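Local coordinates for protein cpftsy (Physcomitrella patens, PDB 4AK9) that is the chloroplast FtsY, an SRP54-type SIMIBI GTPase that probably acts as the receptor for the chloroplast signal recognition particle in protein transport during chloroplast biogenesis, at residues V32-L37 with Q87-L92; I48-E53 with T72-I77; G112-A117 with L232-N237; G144-M149 with E198-V203. One frame throughout, in Å; residues are numbered along the deposited sequence.

How the interactions relate
From the N terminus the chain first builds a helical bundle and then a GTPase domain. Interaction 1 closes a long loop by bringing helix 85-101 back to helix 32-37, and within that loop interaction 2 pairs helices 45-58 and 63-78. The two touch, their centres about 10 Å apart, and together tie four helices into one bundle. Interaction 3 then closes a loop of more than a hundred residues between the lead-ins to strands 117-123 and 238-244, and interaction 4, which joins strands 147-150 and 202-205, falls within it. These two also touch, in the GTPase domain, and their centres lie about 45 to 50 Å from those of interactions 1 and 2.

Interaction 1 (V32-L37 with Q87-L92); sequences VVDELL and QIKEAL
K89 lies across the side chains of V33, D34 and L37 and has more of its surface buried by helix 32-37 than any other residue of 87-92. Bends at chi2, chi3 and chi4 take K89 CE and NZ to D34 OD1. K89 NZ meets D34 OD1 at 3.1 Å in a salt bridge whose hydrogen bond is weak; K89 CE is as near to that oxygen as NZ is, so the carboxylate rests against the end of the aliphatic chain as well as the ammonium. K89 CE also touches V33 CG1 at 4.0 Å, while the side chains of L37 and K89 cross at about a right angle, with L37 CD1 3.9 Å from K89 CB.

On the inner side of this pair the contact is apolar. V33 CG1 and L92 CD2 meet tip to tip at 4.0 Å, and both L37 methyls touch I88 CG2, CD1 at 4.0 Å. Around them, V33 also packs on L52 and V55 of helix 45-58, I88 on I73 and I77 of helix 63-78, and F317 lies against K89 and L92. The two helices run roughly antiparallel, the segment axes at 144° and 10.5 Å apart at their closest, as neighbours in the helical bundle of SRP54-type GTPases. An alanine at K89 would probably leave D34 without its cationic mate and open a gap beside V33. The chemistry is thus of a buried hydrocarbon seam, bordered on the more exposed side by a single, modest ion pair that adds charge complementarity to packing.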
loop_
_atom_site.group_PDB
_atom_site.type_symbol
_atom_site.label_atom_id
_atom_site.label_comp_id
_atom_site.label_asym_id
_atom_site.label_seq_id
_atom_site.Cartn_x
_atom_site.Cartn_y
_atom_site.Cartn_z
ATOM N N VAL A 32 -14.604 -2.763 10.899
ATOM C CA VAL A 32 -14.478 -4.088 11.482
ATOM C C VAL A 32 -13.759 -4.066 12.839
ATOM O O VAL A 32 -13.827 -5.048 13.589
ATOM C CB VAL A 32 -13.780 -5.076 10.528
ATOM C CG1 VAL A 32 -14.419 -5.008 9.145
ATOM C CG2 VAL A 32 -12.295 -4.789 10.460
ATOM N N VAL A 33 -13.076 -2.960 13.151
ATOM C CA VAL A 33 -12.354 -2.846 14.426
ATOM C C VAL A 33 -13.284 -3.048 15.628
ATOM O O VAL A 33 -12.964 -3.805 16.559
ATOM C CB VAL A 33 -11.574 -1.513 14.533
ATOM C CG1 VAL A 33 -11.109 -1.252 15.963
ATOM C CG2 VAL A 33 -10.359 -1.550 13.589
ATOM N N ASP A 34 -14.439 -2.391 15.597
ATOM C CA ASP A 34 -15.430 -2.543 16.672
ATOM C C ASP A 34 -15.880 -4.002 16.839
ATOM O O ASP A 34 -15.931 -4.529 17.954
ATOM C CB ASP A 34 -16.654 -1.655 16.420
ATOM C CG ASP A 34 -16.310 -0.175 16.398
ATOM O OD1 ASP A 34 -15.944 0.377 17.466
ATOM O OD2 ASP A 34 -16.422 0.430 15.309
ATOM N N GLU A 35 -16.193 -4.653 15.724
ATOM C CA GLU A 35 -16.566 -6.064 15.753
ATOM C C GLU A 35 -15.457 -6.916 16.351
ATOM O O GLU A 35 -15.695 -7.766 17.215
ATOM C CB GLU A 35 -16.845 -6.550 14.340
ATOM C CG GLU A 35 -17.102 -8.047 14.250
ATOM C CD GLU A 35 -18.586 -8.385 14.179
ATOM O OE1 GLU A 35 -19.414 -7.446 14.277
ATOM O OE2 GLU A 35 -18.922 -9.584 14.016
ATOM N N LEU A 36 -14.239 -6.686 15.870
ATOM C CA LEU A 36 -13.071 -7.415 16.334
ATOM C C LEU A 36 -12.872 -7.298 17.830
ATOM O O LEU A 36 -12.487 -8.257 18.510
ATOM C CB LEU A 36 -11.837 -6.854 15.627
ATOM C CG LEU A 36 -10.505 -7.539 15.879
ATOM C CD1 LEU A 36 -10.605 -9.017 15.514
ATOM C CD2 LEU A 36 -9.424 -6.852 15.038
ATOM N N LEU A 37 -13.143 -6.112 18.327
ATOM C CA LEU A 37 -12.810 -5.811 19.705
ATOM C C LEU A 37 -13.854 -6.430 20.635
ATOM O O LEU A 37 -13.605 -6.581 21.835
ATOM C CB LEU A 37 -12.702 -4.304 19.905
ATOM C CG LEU A 37 -11.372 -3.758 19.345
ATOM C CD1 LEU A 37 -11.187 -2.269 19.646
ATOM C CD2 LEU A 37 -10.198 -4.567 19.848
ATOM N N GLN A 87 -12.219 0.405 25.747
ATOM C CA GLN A 87 -11.056 1.161 26.212
ATOM C C GLN A 87 -9.922 1.086 25.188
ATOM O O GLN A 87 -9.161 2.042 25.013
ATOM C CB GLN A 87 -10.559 0.650 27.566
ATOM C CG GLN A 87 -11.446 1.047 28.745
ATOM C CD GLN A 87 -11.067 0.299 30.017
ATOM O OE1 GLN A 87 -9.891 -0.007 30.263
ATOM N NE2 GLN A 87 -12.073 -0.007 30.825
ATOM N N ILE A 88 -9.803 -0.070 24.539
ATOM C CA ILE A 88 -8.755 -0.276 23.540
ATOM C C ILE A 88 -9.047 0.597 22.316
ATOM O O ILE A 88 -8.136 1.224 21.754
ATOM C CB ILE A 88 -8.666 -1.758 23.157
ATOM C CG1 ILE A 88 -8.019 -2.537 24.307
ATOM C CG2 ILE A 88 -7.846 -1.956 21.872
ATOM C CD1 ILE A 88 -8.149 -4.040 24.140
ATOM N N LYS A 89 -10.325 0.655 21.949
ATOM C CA LYS A 89 -10.809 1.495 20.859
ATOM C C LYS A 89 -10.501 2.955 21.130
ATOM O O LYS A 89 -10.016 3.662 20.250
ATOM C CB LYS A 89 -12.315 1.310 20.682
ATOM C CG LYS A 89 -12.952 2.215 19.613
ATOM C CD LYS A 89 -12.279 2.028 18.262
ATOM C CE LYS A 89 -13.287 1.933 17.126
ATOM N NZ LYS A 89 -14.313 3.002 17.166
ATOM N N GLU A 90 -10.777 3.413 22.343
ATOM C CA GLU A 90 -10.412 4.779 22.697
ATOM C C GLU A 90 -8.922 5.009 22.627
ATOM O O GLU A 90 -8.507 6.066 22.177
ATOM C CB GLU A 90 -10.961 5.187 24.077
ATOM C CG GLU A 90 -12.375 5.763 24.003
ATOM C CD GLU A 90 -12.563 6.762 22.844
ATOM O OE1 GLU A 90 -11.831 7.784 22.791
ATOM O OE2 GLU A 90 -13.452 6.515 21.989
ATOM N N ALA A 91 -8.108 4.036 23.060
ATOM C CA ALA A 91 -6.661 4.241 23.055
ATOM C C ALA A 91 -6.150 4.287 21.617
ATOM O O ALA A 91 -5.219 5.043 21.295
ATOM C CB ALA A 91 -5.953 3.148 23.833
ATOM N N LEU A 92 -6.757 3.466 20.767
ATOM C CA LEU A 92 -6.417 3.461 19.344
ATOM C C LEU A 92 -6.592 4.864 18.733
ATOM O O LEU A 92 -5.705 5.368 18.060
ATOM C CB LEU A 92 -7.273 2.438 18.605
ATOM C CG LEU A 92 -7.193 2.430 17.064
ATOM C CD1 LEU A 92 -5.781 2.033 16.592
ATOM C CD2 LEU A 92 -8.218 1.483 16.496
#

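Interaction 2 (I48-E53 with T72-I77); sequences ILDELE and TIRKDI
L49 and R74 mark the closest backbone approach of helices 45-58 and 63-78, neighbours in the helical bundle of SRP54-type GTPases, their CA atoms 7.7 Å apart and the segment axes inclined at 158°, nearly antiparallel. The two side chains pass alongside with opposite headings: L49 CD1 touches R74 CG at 3.5 Å, and L49 CB lies over one face of the guanidinium, toward its rim. The chain of R74 is extended from CG to NE, which brings the guanidinium across to D50 and E53. R74 NH2 donates twice, in salt bridges to E53 OE1 at 3.0 Å in the guanidinium plane and to D50 OD1 at 3.1 Å, tilted out of it. A water accepts from R74 NE and donates to E53 OE1, closing a ring beside the direct bond.

L49 also reaches I77 tip to tip, CD1 to CD1 at 3.8 Å, and L49 CD2 meets I73 CG2. An alanine at R74 would probably leave D50 and E53 without their shared cationic partner and uncover L49 CB. Further partners complete the network: E46 binds R74 NH1, while D50 OD2 and E53 OE2 bond to L211 N and H212 NE2 of the second subunit. One arginine thus links the two helices by charge, and the carboxylates of D50, E53 and E46 would probably stabilise its guanidinium, which also lies near R210 of the second subunit.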
loop_
_atom_site.group_PDB
_atom_site.type_symbol
_atom_site.label_atom_id
_atom_site.label_comp_id
_atom_site.label_asym_id
_atom_site.label_seq_id
_atom_site.Cartn_x
_atom_site.Cartn_y
_atom_site.Cartn_z
ATOM N N ILE A 48 -5.854 -11.027 18.861
ATOM C CA ILE A 48 -6.800 -10.002 18.482
ATOM C C ILE A 48 -6.033 -8.762 18.024
ATOM O O ILE A 48 -6.430 -8.117 17.051
ATOM C CB ILE A 48 -7.753 -9.650 19.647
ATOM C CG1 ILE A 48 -8.594 -10.866 20.008
ATOM C CG2 ILE A 48 -8.673 -8.511 19.267
ATOM C CD1 ILE A 48 -9.196 -11.528 18.816
ATOM N N LEU A 49 -4.923 -8.461 18.676
ATOM C CA LEU A 49 -4.189 -7.238 18.373
ATOM C C LEU A 49 -3.423 -7.416 17.061
ATOM O O LEU A 49 -3.234 -6.448 16.330
ATOM C CB LEU A 49 -3.246 -6.811 19.498
ATOM C CG LEU A 49 -3.933 -6.367 20.801
ATOM C CD1 LEU A 49 -2.910 -5.965 21.851
ATOM C CD2 LEU A 49 -4.872 -5.221 20.530
ATOM N N ASP A 50 -2.983 -8.636 16.773
ATOM C CA ASP A 50 -2.425 -8.951 15.453
ATOM C C ASP A 50 -3.453 -8.691 14.374
ATOM O O ASP A 50 -3.145 -8.054 13.361
ATOM C CB ASP A 50 -1.939 -10.412 15.374
ATOM C CG ASP A 50 -0.530 -10.591 15.937
ATOM O OD1 ASP A 50 0.026 -9.611 16.492
ATOM O OD2 ASP A 50 0.035 -11.711 15.834
ATOM N N GLU A 51 -4.666 -9.198 14.564
ATOM C CA GLU A 51 -5.756 -8.955 13.631
ATOM C C GLU A 51 -6.044 -7.464 13.480
ATOM O O GLU A 51 -6.288 -6.992 12.357
ATOM C CB GLU A 51 -7.031 -9.694 14.044
ATOM C CG GLU A 51 -6.893 -11.210 14.068
ATOM C CD GLU A 51 -8.204 -11.912 14.416
ATOM O OE1 GLU A 51 -9.251 -11.536 13.833
ATOM O OE2 GLU A 51 -8.185 -12.828 15.277
ATOM N N LEU A 52 -6.042 -6.735 14.595
ATOM C CA LEU A 52 -6.226 -5.284 14.596
ATOM C C LEU A 52 -5.153 -4.590 13.747
ATOM O O LEU A 52 -5.468 -3.713 12.915
ATOM C CB LEU A 52 -6.153 -4.725 16.027
ATOM C CG LEU A 52 -6.204 -3.195 16.132
ATOM C CD1 LEU A 52 -7.501 -2.733 15.511
ATOM C CD2 LEU A 52 -6.117 -2.728 17.607
ATOM N N GLU A 53 -3.905 -4.982 13.954
ATOM C CA GLU A 53 -2.804 -4.378 13.241
ATOM C C GLU A 53 -2.951 -4.631 11.742
ATOM O O GLU A 53 -2.726 -3.702 10.938
ATOM C CB GLU A 53 -1.481 -4.902 13.733
ATOM C CG GLU A 53 -0.368 -3.959 13.458
ATOM C CD GLU A 53 0.897 -4.309 14.198
ATOM O OE1 GLU A 53 0.839 -4.782 15.376
ATOM O OE2 GLU A 53 1.963 -4.119 13.582
ATOM N N THR A 72 1.928 0.327 21.581
ATOM C CA THR A 72 1.516 1.131 22.738
ATOM C C THR A 72 0.283 0.533 23.458
ATOM O O THR A 72 0.203 0.522 24.703
ATOM C CB THR A 72 1.210 2.579 22.279
ATOM O OG1 THR A 72 2.365 3.114 21.616
ATOM C CG2 THR A 72 0.867 3.449 23.457
ATOM N N ILE A 73 -0.672 0.036 22.681
ATOM C CA ILE A 73 -1.857 -0.611 23.220
ATOM C C ILE A 73 -1.490 -1.899 23.950
ATOM O O ILE A 73 -2.017 -2.172 25.043
ATOM C CB ILE A 73 -2.872 -0.924 22.106
ATOM C CG1 ILE A 73 -3.396 0.381 21.484
ATOM C CG2 ILE A 73 -4.037 -1.808 22.602
ATOM C CD1 ILE A 73 -4.229 0.141 20.241
ATOM N N ARG A 74 -0.600 -2.694 23.344
ATOM C CA ARG A 74 -0.111 -3.929 23.965
ATOM C C ARG A 74 0.497 -3.652 25.348
ATOM O O ARG A 74 0.218 -4.405 26.295
ATOM C CB ARG A 74 0.926 -4.666 23.079
ATOM C CG ARG A 74 0.425 -5.068 21.677
ATOM C CD ARG A 74 1.509 -5.792 20.819
ATOM N NE ARG A 74 1.123 -5.825 19.404
ATOM C CZ ARG A 74 0.431 -6.809 18.815
ATOM N NH1 ARG A 74 0.069 -7.880 19.515
ATOM N NH2 ARG A 74 0.109 -6.723 17.515
ATOM N N LYS A 75 1.335 -2.609 25.459
ATOM C CA LYS A 75 1.976 -2.258 26.748
ATOM C C LYS A 75 0.937 -1.821 27.775
ATOM O O LYS A 75 1.008 -2.209 28.946
ATOM C CB LYS A 75 3.000 -1.123 26.620
ATOM C CG LYS A 75 3.871 -1.151 25.382
ATOM C CD LYS A 75 5.060 -2.075 25.508
ATOM C CE LYS A 75 5.981 -1.869 24.311
ATOM N NZ LYS A 75 7.290 -2.580 24.460
ATOM N N ASP A 76 -0.006 -0.984 27.345
ATOM C CA ASP A 76 -1.057 -0.493 28.241
ATOM C C ASP A 76 -1.943 -1.639 28.745
ATOM O O ASP A 76 -2.440 -1.614 29.892
ATOM C CB ASP A 76 -1.906 0.594 27.557
ATOM C CG ASP A 76 -1.130 1.898 27.326
ATOM O OD1 ASP A 76 0.022 2.015 27.800
ATOM O OD2 ASP A 76 -1.676 2.817 26.676
ATOM N N ILE A 77 -2.144 -2.653 27.899
ATOM C CA ILE A 77 -2.891 -3.831 28.336
ATOM C C ILE A 77 -2.093 -4.635 29.364
ATOM O O ILE A 77 -2.628 -5.032 30.413
ATOM C CB ILE A 77 -3.281 -4.750 27.154
ATOM C CG1 ILE A 77 -4.389 -4.095 26.329
ATOM C CG2 ILE A 77 -3.769 -6.111 27.661
ATOM C CD1 ILE A 77 -4.695 -4.811 24.998
HETATM O O HOH W 1 2.318 -3.792 17.514
#

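Interaction 3 (G112-A117 with L232-N237); sequences GNSRPA and LSSAPN
P116 and L232 make the apolar part of this contact, where two loops lie side by side without any direct hydrogen bond between them. L232 CD2 reaches the proline ring at P116 CG, 3.7 Å away, and touches P116 O at 3.4 Å. Close by, N237 OD1 lies 3.4 Å from A117 CA, against the backbone leading into the strand.

The polar links pass through two waters. One donates to P116 O and to N237 OD1, each at 2.8 Å, and accepts from S234 OG, so a single molecule joins three residues of the two loops. The other donates to S114 O and accepts from N237 ND2 at 3.0 Å, so that the two waters together engage both ends of the N237 amide. OD1 in addition receives the backbone N-H of V118, fixing which way that amide is turned. A type I turn from L232 to A235, with A235 N bonded to L232 O, shapes the second loop.

Both loops run into neighbouring parallel strands of the central sheet, 117-123 and 238-244. P116 packs against A195 and V196 and L232 against V192, all of helix 184-197, while A235 and P236 lean on helix 215-231.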
loop_
_atom_site.group_PDB
_atom_site.type_symbol
_atom_site.label_atom_id
_atom_site.label_comp_id
_atom_site.label_asym_id
_atom_site.label_seq_id
_atom_site.Cartn_x
_atom_site.Cartn_y
_atom_site.Cartn_z
ATOM N N GLY A 112 3.348 34.778 7.187
ATOM C CA GLY A 112 4.273 35.748 7.743
ATOM C C GLY A 112 3.683 37.130 7.980
ATOM O O GLY A 112 2.454 37.338 7.931
ATOM N N ASN A 113 4.583 38.079 8.219
ATOM C CA ASN A 113 4.221 39.449 8.556
ATOM C C ASN A 113 4.023 40.321 7.328
ATOM O O ASN A 113 3.160 41.206 7.306
ATOM C CB ASN A 113 5.322 40.067 9.434
ATOM C CG ASN A 113 6.720 39.975 8.792
ATOM O OD1 ASN A 113 6.879 39.481 7.664
ATOM N ND2 ASN A 113 7.734 40.458 9.511
ATOM N N SER A 114 4.834 40.071 6.306
ATOM C CA SER A 114 4.889 40.946 5.150
ATOM C C SER A 114 4.207 40.299 3.957
ATOM O O SER A 114 4.020 39.075 3.904
ATOM C CB SER A 114 6.342 41.268 4.803
ATOM O OG SER A 114 7.099 40.074 4.638
ATOM N N ARG A 115 3.829 41.138 3.005
ATOM C CA ARG A 115 3.222 40.675 1.779
ATOM C C ARG A 115 4.099 41.122 0.614
ATOM O O ARG A 115 4.771 42.147 0.704
ATOM C CB ARG A 115 1.797 41.224 1.657
ATOM C CG ARG A 115 1.470 42.363 2.620
ATOM C CD ARG A 115 1.482 43.724 1.908
ATOM N NE ARG A 115 0.726 43.686 0.655
ATOM C CZ ARG A 115 -0.604 43.680 0.588
ATOM N NH1 ARG A 115 -1.320 43.717 1.707
ATOM N NH2 ARG A 115 -1.222 43.638 -0.591
ATOM N N PRO A 116 4.102 40.357 -0.484
ATOM C CA PRO A 116 3.284 39.159 -0.705
ATOM C C PRO A 116 3.869 37.916 -0.034
ATOM O O PRO A 116 5.095 37.808 0.095
ATOM C CB PRO A 116 3.344 38.984 -2.216
ATOM C CG PRO A 116 4.680 39.529 -2.600
ATOM C CD PRO A 116 5.008 40.622 -1.617
ATOM N N ALA A 117 2.999 37.007 0.402
ATOM C CA ALA A 117 3.443 35.647 0.707
ATOM C C ALA A 117 3.589 34.892 -0.614
ATOM O O ALA A 117 2.899 35.194 -1.610
ATOM C CB ALA A 117 2.455 34.935 1.623
ATOM N N LEU A 232 12.363 37.902 -3.748
ATOM C CA LEU A 232 11.815 38.289 -2.452
ATOM C C LEU A 232 12.407 37.396 -1.389
ATOM O O LEU A 232 12.136 36.183 -1.357
ATOM C CB LEU A 232 10.277 38.188 -2.472
ATOM C CG LEU A 232 9.524 38.629 -1.225
ATOM C CD1 LEU A 232 9.775 40.119 -0.925
ATOM C CD2 LEU A 232 8.034 38.397 -1.434
ATOM N N SER A 233 13.230 37.976 -0.521
ATOM C CA SER A 233 14.043 37.172 0.400
ATOM C C SER A 233 13.240 36.363 1.417
ATOM O O SER A 233 13.734 35.347 1.904
ATOM C CB SER A 233 15.128 38.022 1.089
ATOM O OG SER A 233 14.596 38.745 2.169
ATOM N N SER A 234 12.004 36.775 1.700
ATOM C CA SER A 234 11.133 36.038 2.633
ATOM C C SER A 234 10.445 34.822 1.985
ATOM O O SER A 234 9.732 34.050 2.652
ATOM C CB SER A 234 10.072 36.980 3.239
ATOM O OG SER A 234 9.345 37.683 2.232
ATOM N N ALA A 235 10.659 34.661 0.686
ATOM C CA ALA A 235 9.969 33.641 -0.106
ATOM C C ALA A 235 10.907 32.479 -0.461
ATOM O O ALA A 235 12.140 32.662 -0.536
ATOM C CB ALA A 235 9.412 34.277 -1.374
ATOM N N PRO A 236 10.345 31.267 -0.680
ATOM C CA PRO A 236 8.915 30.912 -0.513
ATOM C C PRO A 236 8.522 30.746 0.955
ATOM O O PRO A 236 9.318 30.219 1.749
ATOM C CB PRO A 236 8.785 29.560 -1.255
ATOM C CG PRO A 236 10.215 28.944 -1.191
ATOM C CD PRO A 236 11.172 30.157 -1.218
ATOM N N ASN A 237 7.309 31.157 1.319
ATOM C CA ASN A 237 6.822 30.967 2.683
ATOM C C ASN A 237 6.361 29.528 2.922
ATOM O O ASN A 237 6.450 29.039 4.038
ATOM C CB ASN A 237 5.671 31.916 2.947
ATOM C CG ASN A 237 6.081 33.365 2.763
ATOM O OD1 ASN A 237 6.188 33.850 1.637
ATOM N ND2 ASN A 237 6.335 34.049 3.871
HETATM O O HOH W 2 5.881 37.015 4.346
HETATM O O HOH W 3 7.310 36.307 0.931
#

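Interaction 4 (G144-M149 with E198-V203); sequences GVKVLM and EDFDVV
K146 loses the most surface to the opposite segment, and its extended side chain runs over the ring of F200 at about a right angle. K146 CE sits over the centre of one ring face in a CH-pi contact, 3.7 Å from the F200 centroid, with K146 NZ above it in a cation-pi arrangement at 4.4 Å, 8° off the ring normal. The ammonium is held by a hydrogen bond from K146 NZ to E198 O at 2.8 Å, directed nearly along the carbonyl axis. The carboxylates of E198 and D199 are nearby but make no contact with NZ, and may add a favourable field to the charge.

L148 takes the opposite face of the same ring. Its CB lies 3.9 Å from the F200 centroid, offset toward the rim, so the phenyl group is sandwiched between a lysine and a leucine.

The backbone is bonded around these residues. K146 O accepts from two donors, D201 N at 2.9 Å and the more distant V202 N, and K146 N gives its hydrogen to D201 OD2 at 2.9 Å, on the lone pair that points away from the other oxygen. V202 N to K146 O and L148 N to V202 O, the latter at 3.0 Å, flank the V147-V202 bridge, and L148 with V203 continues the parallel pairing. V145 CG1 packs on V202 CG2.

D201 OD1 and D199 OD2 both bind R115. Strand 147-150 stands between 173-175 and 202-205, with helix 184-197 packed on L148, F200 and V203 through A195, and helix 126-142 on V145 and V147 through F140.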
loop_
_atom_site.group_PDB
_atom_site.type_symbol
_atom_site.label_atom_id
_atom_site.label_comp_id
_atom_site.label_asym_id
_atom_site.label_seq_id
_atom_site.Cartn_x
_atom_site.Cartn_y
_atom_site.Cartn_z
ATOM N N GLY A 144 -11.145 37.377 0.707
ATOM C CA GLY A 144 -10.837 38.750 0.325
ATOM C C GLY A 144 -9.371 38.986 -0.006
ATOM O O GLY A 144 -8.934 40.126 -0.234
ATOM N N VAL A 145 -8.613 37.893 -0.032
ATOM C CA VAL A 145 -7.182 37.921 -0.332
ATOM C C VAL A 145 -6.945 38.088 -1.846
ATOM O O VAL A 145 -7.608 37.450 -2.670
ATOM C CB VAL A 145 -6.505 36.622 0.194
ATOM C CG1 VAL A 145 -5.018 36.575 -0.157
ATOM C CG2 VAL A 145 -6.725 36.493 1.703
ATOM N N LYS A 146 -6.005 38.958 -2.198
ATOM C CA LYS A 146 -5.667 39.216 -3.598
ATOM C C LYS A 146 -4.561 38.261 -4.112
ATOM O O LYS A 146 -3.401 38.329 -3.667
ATOM C CB LYS A 146 -5.224 40.671 -3.737
ATOM C CG LYS A 146 -4.820 41.100 -5.130
ATOM C CD LYS A 146 -4.513 42.599 -5.122
ATOM C CE LYS A 146 -4.059 43.093 -6.495
ATOM N NZ LYS A 146 -3.367 44.415 -6.357
ATOM N N VAL A 147 -4.918 37.408 -5.074
ATOM C CA VAL A 147 -4.069 36.289 -5.486
ATOM C C VAL A 147 -3.490 36.471 -6.878
ATOM O O VAL A 147 -4.203 36.882 -7.804
ATOM C CB VAL A 147 -4.878 34.954 -5.525
ATOM C CG1 VAL A 147 -4.020 33.811 -6.043
ATOM C CG2 VAL A 147 -5.447 34.641 -4.155
ATOM N N LEU A 148 -2.202 36.158 -7.025
ATOM C CA LEU A 148 -1.562 36.095 -8.333
ATOM C C LEU A 148 -1.042 34.685 -8.592
ATOM O O LEU A 148 -0.319 34.133 -7.767
ATOM C CB LEU A 148 -0.393 37.084 -8.417
ATOM C CG LEU A 148 0.469 37.005 -9.681
ATOM C CD1 LEU A 148 -0.333 37.493 -10.886
ATOM C CD2 LEU A 148 1.783 37.831 -9.553
ATOM N N MET A 149 -1.388 34.112 -9.741
ATOM C CA MET A 149 -0.892 32.783 -10.085
ATOM C C MET A 149 0.308 32.876 -10.995
ATOM O O MET A 149 0.399 33.779 -11.833
ATOM C CB MET A 149 -1.993 31.940 -10.748
ATOM C CG MET A 149 -3.170 31.649 -9.852
ATOM S SD MET A 149 -4.402 30.691 -10.771
ATOM C CE MET A 149 -5.655 30.459 -9.562
ATOM N N GLU A 198 2.784 45.397 -7.320
ATOM C CA GLU A 198 1.345 45.649 -7.438
ATOM C C GLU A 198 0.524 45.273 -6.219
ATOM O O GLU A 198 -0.704 45.156 -6.312
ATOM C CB GLU A 198 0.784 44.961 -8.670
ATOM C CG GLU A 198 1.480 45.388 -9.935
ATOM C CD GLU A 198 0.907 44.711 -11.170
ATOM O OE1 GLU A 198 -0.197 44.123 -11.081
ATOM O OE2 GLU A 198 1.563 44.759 -12.233
ATOM N N ASP A 199 1.194 45.071 -5.088
ATOM C CA ASP A 199 0.491 44.965 -3.813
ATOM C C ASP A 199 -0.446 43.739 -3.740
ATOM O O ASP A 199 -1.524 43.812 -3.141
ATOM C CB ASP A 199 -0.297 46.269 -3.560
ATOM C CG ASP A 199 -0.553 46.537 -2.083
ATOM O OD1 ASP A 199 0.385 47.000 -1.385
ATOM O OD2 ASP A 199 -1.701 46.304 -1.634
ATOM N N PHE A 200 -0.030 42.621 -4.344
ATOM C CA PHE A 200 -0.756 41.341 -4.227
ATOM C C PHE A 200 -0.486 40.727 -2.857
ATOM O O PHE A 200 0.587 40.935 -2.292
ATOM C CB PHE A 200 -0.285 40.372 -5.309
ATOM C CG PHE A 200 -0.920 40.598 -6.663
ATOM C CD1 PHE A 200 -0.341 41.466 -7.589
ATOM C CD2 PHE A 200 -2.091 39.932 -7.016
ATOM C CE1 PHE A 200 -0.920 41.671 -8.845
ATOM C CE2 PHE A 200 -2.679 40.132 -8.263
ATOM C CZ PHE A 200 -2.094 40.999 -9.181
ATOM N N ASP A 201 -1.426 39.952 -2.323
ATOM C CA ASP A 201 -1.231 39.390 -0.985
ATOM C C ASP A 201 -0.527 38.040 -1.017
ATOM O O ASP A 201 0.205 37.697 -0.087
ATOM C CB ASP A 201 -2.556 39.236 -0.259
ATOM C CG ASP A 201 -3.264 40.569 -0.051
ATOM O OD1 ASP A 201 -2.748 41.408 0.727
ATOM O OD2 ASP A 201 -4.341 40.773 -0.658
ATOM N N VAL A 202 -0.773 37.267 -2.073
ATOM C CA VAL A 202 -0.284 35.878 -2.123
ATOM C C VAL A 202 0.041 35.555 -3.564
ATOM O O VAL A 202 -0.710 35.950 -4.462
ATOM C CB VAL A 202 -1.367 34.874 -1.670
ATOM C CG1 VAL A 202 -0.875 33.460 -1.866
ATOM C CG2 VAL A 202 -1.728 35.071 -0.195
ATOM N N VAL A 203 1.167 34.881 -3.789
ATOM C CA VAL A 203 1.506 34.377 -5.105
ATOM C C VAL A 203 1.493 32.849 -5.019
ATOM O O VAL A 203 2.141 32.273 -4.144
ATOM C CB VAL A 203 2.911 34.780 -5.533
ATOM C CG1 VAL A 203 3.246 34.205 -6.906
ATOM C CG2 VAL A 203 3.061 36.305 -5.520
#